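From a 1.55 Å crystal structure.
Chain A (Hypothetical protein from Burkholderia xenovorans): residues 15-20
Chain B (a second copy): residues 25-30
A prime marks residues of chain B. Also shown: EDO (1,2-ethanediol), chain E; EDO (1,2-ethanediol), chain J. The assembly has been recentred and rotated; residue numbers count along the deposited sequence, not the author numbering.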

# COMPACT_ATOMS: atom_id res chain seq x y z
N GLY A 15 -24.45 14.23 -15.93
CA GLY A 15 -23.79 14.92 -14.80
C GLY A 15 -24.22 14.43 -13.42
O GLY A 15 -23.76 14.95 -12.39
N SER A 16 -25.11 13.45 -13.40
CA SER A 16 -25.47 12.75 -12.19
C SER A 16 -24.33 11.81 -11.73
O SER A 16 -23.20 11.88 -12.25
CB SER A 16 -26.74 11.94 -12.46
OG SER A 16 -26.49 10.94 -13.44
N GLY A 17 -24.62 10.95 -10.76
CA GLY A 17 -23.63 10.04 -10.21
C GLY A 17 -22.88 10.56 -8.99
O GLY A 17 -22.04 9.86 -8.46
N PHE A 18 -23.16 11.79 -8.56
CA PHE A 18 -22.53 12.33 -7.38
C PHE A 18 -23.47 12.28 -6.20
O PHE A 18 -24.68 12.49 -6.32
CB PHE A 18 -22.09 13.78 -7.59
CG PHE A 18 -20.90 13.91 -8.49
CD1 PHE A 18 -21.04 13.78 -9.86
CD2 PHE A 18 -19.66 14.17 -7.95
CE1 PHE A 18 -19.95 13.94 -10.70
CE2 PHE A 18 -18.55 14.33 -8.76
CZ PHE A 18 -18.71 14.20 -10.16
N ASP A 19 -22.88 12.00 -5.05
CA ASP A 19 -23.61 11.85 -3.79
C ASP A 19 -23.06 12.91 -2.80
O ASP A 19 -21.86 13.00 -2.54
CB ASP A 19 -23.40 10.42 -3.27
CG ASP A 19 -24.61 9.89 -2.55
OD1 ASP A 19 -25.72 9.89 -3.15
OD2 ASP A 19 -24.43 9.46 -1.38
N ARG A 20 -23.96 13.72 -2.24
CA ARG A 20 -23.57 14.87 -1.41
C ARG A 20 -22.92 14.43 -0.09
O ARG A 20 -23.58 13.86 0.78
CB ARG A 20 -24.78 15.77 -1.15
CG ARG A 20 -24.46 17.08 -0.45
CD ARG A 20 -25.70 17.96 -0.22
NE ARG A 20 -26.95 17.21 0.04
CZ ARG A 20 -27.94 17.61 0.86
NH1 ARG A 20 -27.87 18.75 1.54
NH2 ARG A 20 -29.03 16.84 1.00
N PHE B 25 -20.23 20.80 1.66
CA PHE B 25 -19.47 21.64 0.76
C PHE B 25 -19.13 20.94 -0.57
O PHE B 25 -18.86 21.60 -1.58
CB PHE B 25 -18.22 22.16 1.49
CG PHE B 25 -18.52 23.06 2.67
CD1 PHE B 25 -19.18 24.28 2.49
CD2 PHE B 25 -18.16 22.70 3.96
CE1 PHE B 25 -19.48 25.11 3.57
CE2 PHE B 25 -18.46 23.54 5.05
CZ PHE B 25 -19.12 24.74 4.85
N PHE B 26 -19.15 19.60 -0.56
CA PHE B 26 -18.68 18.81 -1.70
C PHE B 26 -19.57 17.59 -1.92
O PHE B 26 -20.28 17.19 -1.03
CB PHE B 26 -17.21 18.37 -1.52
CG PHE B 26 -16.25 19.52 -1.46
CD1 PHE B 26 -15.76 20.09 -2.63
CD2 PHE B 26 -15.90 20.09 -0.25
CE1 PHE B 26 -14.91 21.17 -2.58
CE2 PHE B 26 -15.08 21.16 -0.21
CZ PHE B 26 -14.57 21.70 -1.37
N GLU B 27 -19.57 17.08 -3.15
CA GLU B 27 -20.26 15.83 -3.50
C GLU B 27 -19.26 14.94 -4.21
O GLU B 27 -18.24 15.42 -4.73
CB GLU B 27 -21.51 16.07 -4.34
CG GLU B 27 -21.28 16.76 -5.66
CD GLU B 27 -22.55 17.17 -6.35
OE1 GLU B 27 -23.65 16.84 -5.88
OE2 GLU B 27 -22.42 17.82 -7.40
N TYR B 28 -19.52 13.62 -4.18
CA TYR B 28 -18.53 12.59 -4.50
C TYR B 28 -19.11 11.57 -5.45
O TYR B 28 -20.26 11.12 -5.30
CB TYR B 28 -17.99 11.87 -3.24
CG TYR B 28 -17.32 12.80 -2.24
CD1 TYR B 28 -18.11 13.68 -1.52
CD2 TYR B 28 -15.94 12.83 -2.02
CE1 TYR B 28 -17.62 14.56 -0.63
CE2 TYR B 28 -15.40 13.77 -1.07
CZ TYR B 28 -16.31 14.64 -0.41
OH TYR B 28 -15.95 15.58 0.54
N ARG B 29 -18.32 11.23 -6.46
CA ARG B 29 -18.64 10.16 -7.39
C ARG B 29 -17.58 9.07 -7.20
O ARG B 29 -16.37 9.30 -7.36
CB ARG B 29 -18.66 10.65 -8.83
CG ARG B 29 -18.97 9.57 -9.83
CD ARG B 29 -19.21 10.13 -11.20
NE ARG B 29 -17.97 10.53 -11.88
CZ ARG B 29 -17.11 9.66 -12.46
NH1 ARG B 29 -17.33 8.35 -12.40
NH2 ARG B 29 -16.00 10.12 -13.04
N ASP B 30 -18.06 7.88 -6.83
CA ASP B 30 -17.16 6.76 -6.49
C ASP B 30 -16.72 5.99 -7.74
O ASP B 30 -17.55 5.64 -8.59
CB ASP B 30 -17.90 5.81 -5.55
CG ASP B 30 -17.00 4.92 -4.73
OD1 ASP B 30 -15.88 4.67 -5.12
OD2 ASP B 30 -17.49 4.43 -3.69
C1 EDO E . -25.83 15.25 -9.47
O1 EDO E . -25.23 13.96 -9.38
C2 EDO E . -25.53 16.00 -8.17
O2 EDO E . -26.19 15.38 -7.05
C1 EDO J . -16.88 17.29 3.27
O1 EDO J . -17.95 17.88 2.50
C2 EDO J . -15.74 18.29 3.49
O2 EDO J . -14.79 18.23 2.43
O HOH W 1 -20.91 7.25 -6.73

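Residues 15-20 of chain A meet the strand 26-30 of chain B through a single antiparallel beta bridge between Asp19 and Tyr28′. Together the two stretches bury 401 Å², counting both sides.

Phe25′ precedes the strand and makes no contact with residues 15-20. Phe26′ points its CA-to-CB bond away from the chain A stretch and contributes through its backbone, with its O 3.9 Å from Arg20 C. Its ring lies beside a 1,2-ethanediol (chain J), probably from the crystallisation liquor.

Glu27′ points toward the chain A stretch. Its carboxylate carbon CD lies 3.6 Å from Phe18 CB, while its CB, in the aliphatic part, lies 3.8 Å from Arg20 CA. Its OE2 is hydrogen-bonded elsewhere in the structure. Glu27′ O sits at the edge of the Phe18 ring. The backbone also takes part, as Glu27′ CA makes a CA-H...O contact of 3.4 Å with Asp19 O.

Tyr28′ supplies both direct hydrogen bonds. Asp19 N donates to Tyr28′ O at 2.8 Å, and Tyr28′ N donates to Asp19 O at 2.9 Å. Both are backbone bonds, so they ask of each residue only a free backbone N-H and carbonyl. The CA-to-CB bonds of Asp19 and Tyr28′ point away from the opposing stretch, although each CB still touches it. Tyr28′ O also receives a CA-H...O contact from Phe18 CA at 3.3 Å.

Arg29′ is buried and points toward the chain A stretch. Its CB lies over one face of the Phe18 ring, 3.6 Å from the centroid and 9° off the ring normal, a CH-pi contact. Phe18 suits this place because its flat ring offers a broad surface to the aliphatic part of the arginine. With 93 Å² covered, it is the most heavily covered residue of the two stretches. Phe18 CZ lies at the edge of the guanidinium, and Arg29′ NH2 is hydrogen-bonded elsewhere in the structure. Gly17 O approaches Arg29′ CG at 3.4 Å. A CB on Gly17 would lie a tight 3.4 Å from Arg29′ CD, and the backbone angles of Gly17 call for glycine in any case.

Asp30′ makes no direct contact. Water 1 links it to chain A, accepting from Asp30′ N at 2.9 Å and donating a weak hydrogen bond to Gly17 O at 3.3 Å.

A second 1,2-ethanediol (chain E) borders the contact. Phe18 N donates to its O1 at 3.1 Å, and its C2 lies 3.1 Å from Glu27′ OE1.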